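Local coordinates for adenosine 5'-monophosphoramidase HNT1 (Candida albicans, PDB 6IQ1), which probably hydrolyses adenosine 5'-monophosphoramidates to AMP and an amine, as a homodimeric member of the HINT branch of the histidine triad family, at residues D[26-31]-D[42-47]; D[75-80]-D[107-112]. All coordinates share one frame; numbering follows the deposited sequence.

Interaction 1 of 2, residues D[26-31]-D[42-47]; sequences AKTYSF and VLIIPK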
# COMPACT_ATOMS: atom_id res chain seq x y z
N ALA D 26 6.19 16.68 -9.48
CA ALA D 26 7.46 17.15 -8.94
C ALA D 26 8.13 16.07 -8.09
O ALA D 26 9.36 15.94 -8.10
CB ALA D 26 7.24 18.42 -8.11
N LYS D 27 7.34 15.29 -7.36
CA LYS D 27 7.89 14.31 -6.43
C LYS D 27 7.67 12.85 -6.82
O LYS D 27 8.37 11.98 -6.28
CB LYS D 27 7.31 14.56 -5.02
CG LYS D 27 8.02 15.70 -4.29
CD LYS D 27 7.21 16.18 -3.08
CE LYS D 27 7.67 17.56 -2.60
NZ LYS D 27 9.15 17.62 -2.36
N THR D 28 6.76 12.54 -7.74
CA THR D 28 6.38 11.16 -7.98
C THR D 28 6.46 10.81 -9.46
O THR D 28 6.23 11.67 -10.32
CB THR D 28 4.95 10.91 -7.44
OG1 THR D 28 4.93 11.15 -6.03
CG2 THR D 28 4.51 9.48 -7.69
N TYR D 29 6.78 9.54 -9.76
CA TYR D 29 6.87 9.04 -11.13
C TYR D 29 6.14 7.71 -11.27
O TYR D 29 6.38 6.78 -10.48
CB TYR D 29 8.34 8.88 -11.55
CG TYR D 29 8.52 8.58 -13.02
CD1 TYR D 29 8.39 7.27 -13.50
CD2 TYR D 29 8.81 9.58 -13.92
CE1 TYR D 29 8.54 6.98 -14.83
CE2 TYR D 29 8.98 9.30 -15.27
CZ TYR D 29 8.83 8.00 -15.72
OH TYR D 29 8.98 7.71 -17.06
N SER D 30 5.29 7.59 -12.28
CA SER D 30 4.54 6.36 -12.45
C SER D 30 4.54 5.90 -13.91
O SER D 30 4.62 6.70 -14.84
CB SER D 30 3.10 6.51 -11.92
OG SER D 30 2.40 7.52 -12.60
N PHE D 31 4.43 4.58 -14.09
CA PHE D 31 4.62 3.93 -15.37
C PHE D 31 4.10 2.50 -15.29
O PHE D 31 3.94 1.94 -14.20
CB PHE D 31 6.10 3.94 -15.80
CG PHE D 31 7.04 3.30 -14.81
CD1 PHE D 31 7.40 3.95 -13.64
CD2 PHE D 31 7.58 2.05 -15.05
CE1 PHE D 31 8.28 3.36 -12.72
CE2 PHE D 31 8.46 1.45 -14.15
CZ PHE D 31 8.81 2.10 -12.98
N VAL D 42 0.25 -0.85 -12.62
CA VAL D 42 1.02 0.39 -12.65
C VAL D 42 1.97 0.37 -11.46
O VAL D 42 1.66 -0.20 -10.42
CB VAL D 42 0.10 1.62 -12.61
CG1 VAL D 42 0.91 2.93 -12.52
CG2 VAL D 42 -0.80 1.62 -13.83
N LEU D 43 3.16 0.97 -11.65
CA LEU D 43 4.09 1.23 -10.56
C LEU D 43 4.10 2.72 -10.27
O LEU D 43 3.95 3.53 -11.18
CB LEU D 43 5.52 0.78 -10.89
CG LEU D 43 5.68 -0.68 -11.30
CD1 LEU D 43 7.05 -0.88 -11.88
CD2 LEU D 43 5.42 -1.61 -10.12
N ILE D 44 4.27 3.06 -9.00
CA ILE D 44 4.27 4.45 -8.54
C ILE D 44 5.44 4.61 -7.59
O ILE D 44 5.50 3.92 -6.56
CB ILE D 44 2.96 4.84 -7.84
CG1 ILE D 44 1.75 4.56 -8.73
CG2 ILE D 44 3.03 6.29 -7.40
CD1 ILE D 44 1.09 3.22 -8.46
N ILE D 45 6.38 5.48 -7.92
CA ILE D 45 7.62 5.57 -7.16
C ILE D 45 7.93 7.01 -6.75
O ILE D 45 7.68 7.97 -7.51
CB ILE D 45 8.80 4.96 -7.95
CG1 ILE D 45 9.21 5.86 -9.11
CG2 ILE D 45 8.45 3.54 -8.45
CD1 ILE D 45 10.33 5.25 -9.94
N PRO D 46 8.44 7.22 -5.55
CA PRO D 46 9.04 8.52 -5.23
C PRO D 46 10.31 8.71 -6.05
O PRO D 46 11.00 7.75 -6.40
CB PRO D 46 9.34 8.41 -3.73
CG PRO D 46 9.57 6.95 -3.51
CD PRO D 46 8.64 6.23 -4.47
N LYS D 47 10.63 9.97 -6.36
CA LYS D 47 11.84 10.25 -7.12
C LYS D 47 13.08 10.13 -6.25
O LYS D 47 14.16 9.75 -6.73
CB LYS D 47 11.76 11.63 -7.76
CG LYS D 47 10.98 11.64 -9.07
CD LYS D 47 10.40 13.03 -9.34
CE LYS D 47 9.79 13.11 -10.73
NZ LYS D 47 9.66 14.53 -11.20
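Tyr-29 and Ile-45 form a hydrogen-bonded antiparallel pair in the hairpin of strands 28-32 and 42-46; the short strand axes run at 162° and come within 4.7 Å. Backbone bonds set the register. Tyr-29 N reaches Ile-45 O at 2.9 Å, and Ile-45 N returns to Tyr-29 O. Phe-31 and Leu-43 repeat this pairing, with Leu-43 N to Phe-31 O at 2.8 Å and an N-H...O angle of 173°. Beyond the strand end, Lys-47 N still bonds to Lys-27 O (3.0 Å).

Apolar contacts fall on both faces. On the face bearing Tyr-29, Phe-31, Leu-43 and Ile-45, a chi1 of 57° sets Phe-31 CG between the backbone N and carbonyl carbon, and the far end of the ring packs on the partner strand. Leu-43 CB sits over one ring face, displaced toward the rim, while Leu-43 CD1 meets Phe-31 CE2 at 3.5 Å. Ile-45 CD1 approaches the ring edge at Phe-31 CE1 (3.9 Å). On the other face, the methyls Thr-28 CG2 and Ile-44 CG2 touch at 3.5 Å.

The aliphatic chain of Lys-47, extended beyond CG, passes with CD 3.3 Å from Ala-26 O. Its NZ makes only a weak bond to that oxygen; it is hydrogen-bonded to Thr-25 O and forms a salt bridge with Glu-24.

Helix 8-14 packs on Tyr-29, Phe-31 and Ile-45; helix 58-74 packs on Val-42 and Ile-44. Ile-45 also touches His-106, the probable nucleophile, and strands 21-24 and 107-112 flank the hairpin.

Interaction 2 of 2, residues D[75-80]-D[107-112]; sequences LKLDEN and FHLIPK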
# COMPACT_ATOMS: atom_id res chain seq x y z
N LEU D 75 -7.48 4.69 -14.94
CA LEU D 75 -7.82 3.30 -15.21
C LEU D 75 -9.32 3.02 -15.12
O LEU D 75 -9.72 1.87 -15.32
CB LEU D 75 -7.08 2.39 -14.24
CG LEU D 75 -5.63 1.97 -14.47
CD1 LEU D 75 -4.69 3.16 -14.64
CD2 LEU D 75 -5.19 1.12 -13.32
N LYS D 76 -10.14 4.01 -14.78
CA LYS D 76 -11.60 3.93 -14.66
C LYS D 76 -12.05 3.06 -13.49
O LYS D 76 -13.27 2.83 -13.34
CB LYS D 76 -12.25 3.41 -15.95
CG LYS D 76 -12.40 4.47 -17.07
CD LYS D 76 -13.09 3.86 -18.30
CE LYS D 76 -14.02 4.85 -18.98
NZ LYS D 76 -13.32 5.65 -20.03
N LEU D 77 -11.12 2.59 -12.65
CA LEU D 77 -11.47 1.89 -11.41
C LEU D 77 -12.35 2.74 -10.49
O LEU D 77 -13.03 2.18 -9.63
CB LEU D 77 -10.21 1.50 -10.65
CG LEU D 77 -9.23 0.50 -11.29
CD1 LEU D 77 -7.91 0.43 -10.53
CD2 LEU D 77 -9.88 -0.86 -11.36
N ASP D 78 -12.34 4.07 -10.64
CA ASP D 78 -13.12 4.88 -9.71
C ASP D 78 -14.61 4.82 -9.99
O ASP D 78 -15.38 5.39 -9.22
CB ASP D 78 -12.64 6.34 -9.72
CG ASP D 78 -12.98 7.07 -11.00
OD1 ASP D 78 -12.94 6.47 -12.09
OD2 ASP D 78 -13.30 8.27 -10.92
N GLU D 79 -15.02 4.13 -11.05
CA GLU D 79 -16.42 4.12 -11.46
C GLU D 79 -17.23 3.08 -10.71
O GLU D 79 -18.47 3.15 -10.72
CB GLU D 79 -16.51 3.90 -12.97
CG GLU D 79 -15.83 5.03 -13.78
CD GLU D 79 -16.16 5.04 -15.27
OE1 GLU D 79 -16.92 4.16 -15.74
OE2 GLU D 79 -15.66 5.95 -15.97
N ASN D 80 -16.58 2.13 -10.03
CA ASN D 80 -17.25 1.10 -9.26
C ASN D 80 -17.20 1.48 -7.78
O ASN D 80 -16.22 1.21 -7.08
CB ASN D 80 -16.62 -0.26 -9.51
CG ASN D 80 -17.24 -1.35 -8.66
OD1 ASN D 80 -18.35 -1.19 -8.14
ND2 ASN D 80 -16.53 -2.46 -8.51
N PHE D 107 5.24 1.43 -5.31
CA PHE D 107 3.90 1.00 -5.00
C PHE D 107 3.28 0.34 -6.22
O PHE D 107 3.46 0.81 -7.35
CB PHE D 107 3.07 2.21 -4.55
CG PHE D 107 3.38 2.66 -3.15
CD1 PHE D 107 4.46 3.48 -2.89
CD2 PHE D 107 2.58 2.25 -2.08
CE1 PHE D 107 4.75 3.88 -1.60
CE2 PHE D 107 2.86 2.66 -0.79
CZ PHE D 107 3.95 3.46 -0.54
N HIS D 108 2.56 -0.75 -6.02
CA HIS D 108 1.82 -1.41 -7.09
C HIS D 108 0.34 -1.01 -7.00
O HIS D 108 -0.29 -1.15 -5.94
CB HIS D 108 1.92 -2.94 -7.02
CG HIS D 108 3.32 -3.47 -7.02
ND1 HIS D 108 3.94 -3.92 -8.17
CD2 HIS D 108 4.21 -3.65 -6.02
CE1 HIS D 108 5.16 -4.34 -7.87
NE2 HIS D 108 5.35 -4.18 -6.57
N LEU D 109 -0.21 -0.55 -8.12
CA LEU D 109 -1.65 -0.39 -8.28
C LEU D 109 -2.11 -1.53 -9.18
O LEU D 109 -1.81 -1.53 -10.38
CB LEU D 109 -2.02 0.97 -8.88
CG LEU D 109 -3.49 1.05 -9.30
CD1 LEU D 109 -4.42 0.79 -8.11
CD2 LEU D 109 -3.83 2.38 -9.93
N ILE D 110 -2.79 -2.52 -8.61
CA ILE D 110 -3.07 -3.76 -9.34
C ILE D 110 -4.56 -3.98 -9.47
O ILE D 110 -5.23 -4.28 -8.47
CB ILE D 110 -2.44 -4.98 -8.66
CG1 ILE D 110 -1.01 -4.70 -8.21
CG2 ILE D 110 -2.51 -6.16 -9.59
CD1 ILE D 110 -0.48 -5.77 -7.26
N PRO D 111 -5.12 -3.84 -10.67
CA PRO D 111 -6.55 -4.15 -10.86
C PRO D 111 -6.86 -5.61 -10.55
O PRO D 111 -6.05 -6.50 -10.80
CB PRO D 111 -6.78 -3.80 -12.33
CG PRO D 111 -5.76 -2.67 -12.58
CD PRO D 111 -4.55 -3.13 -11.82
N LYS D 112 -8.04 -5.85 -9.98
CA LYS D 112 -8.44 -7.22 -9.61
C LYS D 112 -9.73 -7.56 -10.35
O LYS D 112 -10.83 -7.32 -9.84
CB LYS D 112 -8.62 -7.37 -8.09
CG LYS D 112 -8.93 -8.79 -7.63
CD LYS D 112 -7.68 -9.65 -7.66
CE LYS D 112 -7.96 -11.07 -7.22
NZ LYS D 112 -6.76 -11.94 -7.41
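Leu-77 and Pro-111 meet where the turn after helix 58-74 folds back against strand 107-112 of the antiparallel HIT-domain sheet. That strand begins with Phe-107 and His-108 of the histidine triad motif, which probably bind AMP, whereas the contact uses Leu-109 and Pro-111 farther along. It is wholly apolar: no hydrogen bond crosses it, and only 177 Å² is buried in total. Leu-77 loses 48 Å², the largest share, and opens the short 3-10 segment 77-79. Its CD1 faces two partners, standing 4.3 Å from Leu-109 CD1 and equally far from Pro-111 CG, a spacing that indicates looser contact than that made by Leu-75. Leu-77 also rests on Thr-72 and Tyr-88, which places it between the helix and strand 87-94.

Pro-111 loses 44 Å² and offers its ring through CG, the atom met by both Leu-75 and Leu-77. The nearest CA pair, Leu-77 and Pro-111, is still 7.8 Å apart, so side chains carry the contact. Lys-76, leaving the helix with positive phi (68°), separates Leu-75 from Leu-77, and both leucines point toward the strand. From the second subunit, Leu-140 packs on Leu-75.

Leu-109 (41 Å²) reaches Leu-75 tip to tip, while Leu-75 crosses Pro-111 at about a right angle; Leu-75 CD2 lies 3.9 Å from both Leu-109 CD2 and Pro-111 CG.

Both contacts are buried and reach the same sheet, in which strands 42-46 and 107-112 are neighbours: Ile-44 O to Phe-107 N (2.8 Å) and Val-42 O to Leu-109 N (3.0 Å) are probable hydrogen bonds between them. Interaction 1 joins strand to strand and buries 568 Å², with a backbone ladder and packing on both sheet faces. Interaction 2 joins a turn to a strand, buries less than a third as much and relies on methyl and ring-carbon contacts. The centres of interactions 1 and 2 are about 16 Å apart. No residue of the other subunit touches interaction 1, whose Ile-45 side chain is about 7 Å from the zinc ion; interaction 2 also meets the second subunit.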